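Local coordinates for putative peptidase (Bacteroides fragilis, PDB 5DYN), which forms the N-terminal part of a clostripain-family (C11) cysteine protease that probably activates the B. fragilis toxin, at residues A[14-19]-A[108-113]; A[22-27]-A[55-60]. One frame throughout, in Å; residues are numbered along the deposited sequence.

Contact 1: residues A[14-19]-A[108-113]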
loop_
_atom_site.group_PDB
_atom_site.type_symbol
_atom_site.label_atom_id
_atom_site.label_comp_id
_atom_site.label_asym_id
_atom_site.label_seq_id
_atom_site.Cartn_x
_atom_site.Cartn_y
_atom_site.Cartn_z
ATOM N N GLY A 14 12.996 12.815 20.123
ATOM C CA GLY A 14 12.512 11.455 19.941
ATOM C C GLY A 14 11.038 11.326 19.590
ATOM O O GLY A 14 10.515 10.217 19.468
ATOM N N SER A 15 10.370 12.459 19.416
ATOM C CA SER A 15 8.935 12.485 19.157
ATOM C C SER A 15 8.575 12.021 17.743
ATOM O O SER A 15 9.371 12.150 16.812
ATOM C CB SER A 15 8.400 13.896 19.397
ATOM O OG SER A 15 9.067 14.836 18.570
ATOM N N ARG A 16 7.370 11.477 17.589
ATOM C CA ARG A 16 6.879 11.078 16.273
ATOM C C ARG A 16 5.382 11.335 16.132
ATOM O O ARG A 16 4.617 11.131 17.073
ATOM C CB ARG A 16 7.176 9.603 16.007
ATOM C CG ARG A 16 6.910 9.188 14.568
ATOM C CD ARG A 16 6.697 7.692 14.444
ATOM N NE ARG A 16 7.881 6.923 14.818
ATOM C CZ ARG A 16 8.816 6.517 13.962
ATOM N NH1 ARG A 16 8.713 6.810 12.671
ATOM N NH2 ARG A 16 9.856 5.819 14.397
ATOM N N THR A 17 4.970 11.782 14.949
ATOM C CA THR A 17 3.554 11.992 14.655
ATOM C C THR A 17 3.096 11.091 13.512
ATOM O O THR A 17 3.699 11.080 12.438
ATOM C CB THR A 17 3.260 13.459 14.288
ATOM O OG1 THR A 17 3.547 14.305 15.409
ATOM C CG2 THR A 17 1.798 13.629 13.893
ATOM N N VAL A 18 2.031 10.333 13.750
ATOM C CA VAL A 18 1.477 9.460 12.722
ATOM C C VAL A 18 0.009 9.783 12.470
ATOM O O VAL A 18 -0.807 9.769 13.389
ATOM C CB VAL A 18 1.609 7.972 13.109
ATOM C CG1 VAL A 18 0.965 7.087 12.049
ATOM C CG2 VAL A 18 3.072 7.599 13.310
ATOM N N LEU A 19 -0.319 10.084 11.218
ATOM C CA LEU A 19 -1.702 10.318 10.825
ATOM C C LEU A 19 -2.272 9.078 10.148
ATOM O O LEU A 19 -1.722 8.599 9.155
ATOM C CB LEU A 19 -1.801 11.525 9.890
ATOM C CG LEU A 19 -3.132 11.756 9.168
ATOM C CD1 LEU A 19 -4.262 11.979 10.158
ATOM C CD2 LEU A 19 -3.020 12.929 8.209
ATOM N N ALA A 108 6.949 16.906 14.890
ATOM C CA ALA A 108 7.731 15.940 15.649
ATOM C C ALA A 108 9.081 15.690 14.991
ATOM O O ALA A 108 9.398 16.276 13.957
ATOM C CB ALA A 108 6.964 14.639 15.794
ATOM N N GLU A 109 9.876 14.822 15.607
ATOM C CA GLU A 109 11.170 14.449 15.057
ATOM C C GLU A 109 10.988 13.577 13.822
ATOM O O GLU A 109 11.676 13.756 12.819
ATOM C CB GLU A 109 12.007 13.718 16.105
ATOM C CG GLU A 109 13.306 13.144 15.582
ATOM C CD GLU A 109 14.127 12.503 16.679
ATOM O OE1 GLU A 109 14.403 13.186 17.689
ATOM O OE2 GLU A 109 14.494 11.317 16.537
ATOM N N LYS A 110 10.056 12.633 13.905
ATOM C CA LYS A 110 9.758 11.750 12.784
ATOM C C LYS A 110 8.270 11.765 12.444
ATOM O O LYS A 110 7.437 12.170 13.257
ATOM C CB LYS A 110 10.218 10.321 13.089
ATOM C CG LYS A 110 11.679 10.224 13.486
ATOM C CD LYS A 110 12.250 8.841 13.237
ATOM C CE LYS A 110 13.742 8.824 13.526
ATOM N NZ LYS A 110 14.420 7.633 12.954
ATOM N N TYR A 111 7.944 11.322 11.235
ATOM C CA TYR A 111 6.561 11.281 10.782
ATOM C C TYR A 111 6.238 9.960 10.098
ATOM O O TYR A 111 7.131 9.233 9.665
ATOM C CB TYR A 111 6.272 12.440 9.827
ATOM C CG TYR A 111 6.512 13.802 10.429
ATOM C CD1 TYR A 111 5.564 14.396 11.251
ATOM C CD2 TYR A 111 7.687 14.496 10.175
ATOM C CE1 TYR A 111 5.778 15.647 11.802
ATOM C CE2 TYR A 111 7.912 15.746 10.722
ATOM C CZ TYR A 111 6.955 16.317 11.534
ATOM O OH TYR A 111 7.176 17.559 12.082
ATOM N N GLY A 112 4.948 9.661 10.008
ATOM C CA GLY A 112 4.475 8.497 9.288
ATOM C C GLY A 112 3.024 8.706 8.912
ATOM O O GLY A 112 2.328 9.514 9.534
ATOM N N MET A 113 2.560 7.998 7.889
ATOM C CA MET A 113 1.152 8.075 7.531
ATOM C C MET A 113 0.604 6.703 7.168
ATOM O O MET A 113 1.262 5.911 6.487
ATOM C CB MET A 113 0.930 9.059 6.379
ATOM C CG MET A 113 -0.513 9.543 6.278
ATOM S SD MET A 113 -0.805 10.781 5.002
ATOM C CE MET A 113 0.503 11.942 5.358
#
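Two neighbouring parallel strands of the central mixed sheet, 16-23 and 110-116, meet at their N-terminal ends in an alpha/beta fold, as in clan CD peptidases, pairing Arg16 with Lys110, Thr17 with Tyr111, Val18 with Gly112 and Leu19 with Met113. The backbone bonds run from strand to strand in the parallel pattern; Thr17 N donates to Lys110 O at 3.0 Å and 162°, in the carbonyl plane.

Thr17, Arg16 and Leu19 bury the largest areas on their strand. Thr17 sets OG1 anti to its carbonyl carbon (chi1 -63°), and its CB lies 3.9 Å from Tyr111 CD1, obliquely to the ring. OG1 touches Ala108 CB and hydrogen-bonds with Tyr106 O and Asn52 ND2. On the same face Leu19 packs its CB against Met113 CG, while Phe103 of helix 92-105 touches Thr17, Leu19 and Met113. Arg16 turns to the other face. Its chain starts anti to the backbone N and bends at chi3 (-63°), so that Lys110 CB sits 3.8 Å above the guanidinium plane, toward the rim. The two like charges part to different acceptors of the other chain: Arg16 to Asp26 and the Ser74 carbonyl, Lys110 to Glu76.

Before the strands pair, Ser15 OG accepts a bond from Glu109 N, and at the end of the extended Glu109 chain OE1 accepts from Gly14 N at 2.8 Å, the donor lying above the carboxylate plane.

Contact 2: residues A[22-27]-A[55-60]. With NA (sodium ion), chain C; NA (sodium ion), chain D.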
loop_
_atom_site.group_PDB
_atom_site.type_symbol
_atom_site.label_atom_id
_atom_site.label_comp_id
_atom_site.label_asym_id
_atom_site.label_seq_id
_atom_site.Cartn_x
_atom_site.Cartn_y
_atom_site.Cartn_z
ATOM N N MET A 22 -8.404 7.328 7.210
ATOM C CA MET A 22 -9.384 6.281 6.951
ATOM C C MET A 22 -10.507 6.723 6.019
ATOM O O MET A 22 -11.450 7.397 6.437
ATOM C CB MET A 22 -9.985 5.783 8.263
ATOM C CG MET A 22 -8.958 5.434 9.314
ATOM S SD MET A 22 -9.702 4.543 10.687
ATOM C CE MET A 22 -8.480 4.847 11.942
ATOM N N ILE A 23 -10.398 6.335 4.756
ATOM C CA ILE A 23 -11.494 6.504 3.816
ATOM C C ILE A 23 -12.425 5.307 3.982
ATOM O O ILE A 23 -12.305 4.306 3.274
ATOM C CB ILE A 23 -10.988 6.615 2.366
ATOM C CG1 ILE A 23 -9.906 7.693 2.271
ATOM C CG2 ILE A 23 -12.141 6.909 1.417
ATOM C CD1 ILE A 23 -9.242 7.783 0.914
ATOM N N ALA A 24 -13.343 5.413 4.937
ATOM C CA ALA A 24 -14.151 4.271 5.348
ATOM C C ALA A 24 -15.604 4.361 4.887
ATOM O O ALA A 24 -16.435 3.548 5.289
ATOM C CB ALA A 24 -14.094 4.119 6.859
ATOM N N GLN A 25 -15.912 5.340 4.042
ATOM C CA GLN A 25 -17.274 5.492 3.539
ATOM C C GLN A 25 -17.514 4.499 2.409
ATOM O O GLN A 25 -17.698 4.872 1.247
ATOM C CB GLN A 25 -17.530 6.926 3.074
ATOM C CG GLN A 25 -18.995 7.238 2.814
ATOM C CD GLN A 25 -19.239 8.717 2.640
ATOM O OE1 GLN A 25 -18.849 9.520 3.484
ATOM N NE2 GLN A 25 -19.869 9.091 1.533
ATOM N N ASN A 26 -17.509 3.223 2.771
ATOM C CA ASN A 26 -17.611 2.142 1.811
ATOM C C ASN A 26 -17.981 0.852 2.518
ATOM O O ASN A 26 -18.500 0.879 3.635
ATOM C CB ASN A 26 -16.296 1.984 1.048
ATOM C CG ASN A 26 -15.087 2.028 1.963
ATOM O OD1 ASN A 26 -15.075 1.401 3.022
ATOM N ND2 ASN A 26 -14.070 2.788 1.569
ATOM N N SER A 27 -17.698 -0.276 1.877
ATOM C CA SER A 27 -18.038 -1.579 2.434
ATOM C C SER A 27 -17.227 -1.909 3.688
ATOM O O SER A 27 -17.560 -2.842 4.415
ATOM C CB SER A 27 -17.832 -2.671 1.385
ATOM O OG SER A 27 -16.454 -2.906 1.165
ATOM N N VAL A 55 -5.974 10.507 13.995
ATOM C CA VAL A 55 -6.841 9.650 13.209
ATOM C C VAL A 55 -7.882 10.467 12.469
ATOM O O VAL A 55 -8.678 11.178 13.081
ATOM C CB VAL A 55 -7.558 8.605 14.093
ATOM C CG1 VAL A 55 -8.741 8.003 13.357
ATOM C CG2 VAL A 55 -6.587 7.525 14.551
ATOM N N TYR A 56 -7.864 10.377 11.148
ATOM C CA TYR A 56 -8.948 10.917 10.346
ATOM C C TYR A 56 -9.866 9.764 9.952
ATOM O O TYR A 56 -9.437 8.816 9.296
ATOM C CB TYR A 56 -8.415 11.644 9.109
ATOM C CG TYR A 56 -9.506 12.123 8.182
ATOM C CD1 TYR A 56 -10.212 13.287 8.454
ATOM C CD2 TYR A 56 -9.840 11.404 7.042
ATOM C CE1 TYR A 56 -11.215 13.725 7.611
ATOM C CE2 TYR A 56 -10.839 11.831 6.197
ATOM C CZ TYR A 56 -11.525 12.994 6.485
ATOM O OH TYR A 56 -12.526 13.425 5.643
ATOM N N ILE A 57 -11.122 9.835 10.372
ATOM C CA ILE A 57 -12.070 8.769 10.078
ATOM C C ILE A 57 -13.325 9.318 9.410
ATOM O O ILE A 57 -14.017 10.184 9.952
ATOM C CB ILE A 57 -12.452 7.976 11.360
ATOM C CG1 ILE A 57 -13.693 7.109 11.123
ATOM C CG2 ILE A 57 -12.655 8.911 12.543
ATOM C CD1 ILE A 57 -13.431 5.871 10.283
ATOM N N ASP A 58 -13.601 8.814 8.214
ATOM C CA ASP A 58 -14.785 9.202 7.464
ATOM C C ASP A 58 -15.604 7.960 7.127
ATOM O O ASP A 58 -15.436 7.367 6.059
ATOM C CB ASP A 58 -14.395 9.956 6.192
ATOM C CG ASP A 58 -15.594 10.538 5.470
ATOM O OD1 ASP A 58 -16.670 10.639 6.096
ATOM O OD2 ASP A 58 -15.461 10.897 4.279
ATOM N N ASP A 59 -16.479 7.564 8.046
ATOM C CA ASP A 59 -17.291 6.365 7.859
ATOM C C ASP A 59 -18.680 6.719 7.333
ATOM O O ASP A 59 -18.805 7.437 6.345
ATOM C CB ASP A 59 -17.392 5.573 9.167
ATOM C CG ASP A 59 -17.544 6.463 10.382
ATOM O OD1 ASP A 59 -18.002 7.615 10.234
ATOM O OD2 ASP A 59 -17.201 6.009 11.490
ATOM N N TYR A 60 -19.724 6.214 7.983
ATOM C CA TYR A 60 -21.085 6.511 7.545
ATOM C C TYR A 60 -21.653 7.725 8.270
ATOM O O TYR A 60 -22.838 8.025 8.157
ATOM C CB TYR A 60 -21.999 5.302 7.748
ATOM C CG TYR A 60 -21.748 4.183 6.765
ATOM C CD1 TYR A 60 -20.967 4.390 5.634
ATOM C CD2 TYR A 60 -22.296 2.922 6.964
ATOM C CE1 TYR A 60 -20.735 3.374 4.731
ATOM C CE2 TYR A 60 -22.067 1.894 6.066
ATOM C CZ TYR A 60 -21.286 2.128 4.951
ATOM O OH TYR A 60 -21.051 1.115 4.054
HETATM NA NA NA C . -17.380 11.168 2.495
HETATM NA NA NA D . -18.973 9.847 5.907
#
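A two-sodium site lies at the C-terminal ends of the parallel strands 16-23 and 51-58, the two strands of a right-handed beta-alpha-beta unit whose crossover is helix 29-43, within an alpha/beta fold as in clan CD. The pairing is regular at first: Met22 N donates to Tyr56 O at 2.8 Å, and Asp58 N to Met22 O, both nearly along the C=O axis. It then loosens, leaving a weak bond from Ala24 N to Asp58 O.

Met22 carries the apolar half. With CG anti to its carbonyl carbon (chi1 -50°) and an extended chain, it crosses Val55 and Ile57 obliquely; its CE rests 3.5 Å from Val55 CG1, and Ile57 CD1 touches both Met22 SD and Ala24 CB. Ile36 and Met39 of helix 29-43 lie on the same side chain.

Gln25 and Asp58 carry the polar half. Both leave the backbone with CG anti to N, and Gln25 stays extended, so that OE1 bridges both ions, at 2.4 Å from the chain C sodium. The carboxylate of Asp58 is shared, OD2 binding that ion and OD1 the chain D sodium at 2.4 Å; OD2 also hydrogen-bonds with Ser89 OG. Asp59 O, Ser61 O and Glu86 complete the second site; Gln87 O and Asp5 of the other chain join the first. Farther out, Tyr60 OH gives a weak bond to Asn26 O at 2.6 Å.

With one amide oxygen and one carboxylate each spanning two cations, the ions tie the two strand ends together and probably offset the negative charge of Asp58 and Glu86.

How the contacts relate
Contacts 1 and 2 lie on one mixed sheet, their centres 22 Å apart and on opposite sides of the chain's centre. Strand 16-23 serves both: its beginning pairs with 110-116 in contact 1 and its end with 51-58 in contact 2, so it stands between two parallel neighbours. Along the chain the order is 14-19, 22-27, 55-60, 108-113, with contact 2 enclosed by the two halves of contact 1. They touch where Leu19 CD1 approaches Tyr56 N at 4.1 Å. Strand 16-23 thus lies beside edge strand 110-116, where the other chain continues the sheet at Met113, and ends at the sodium site.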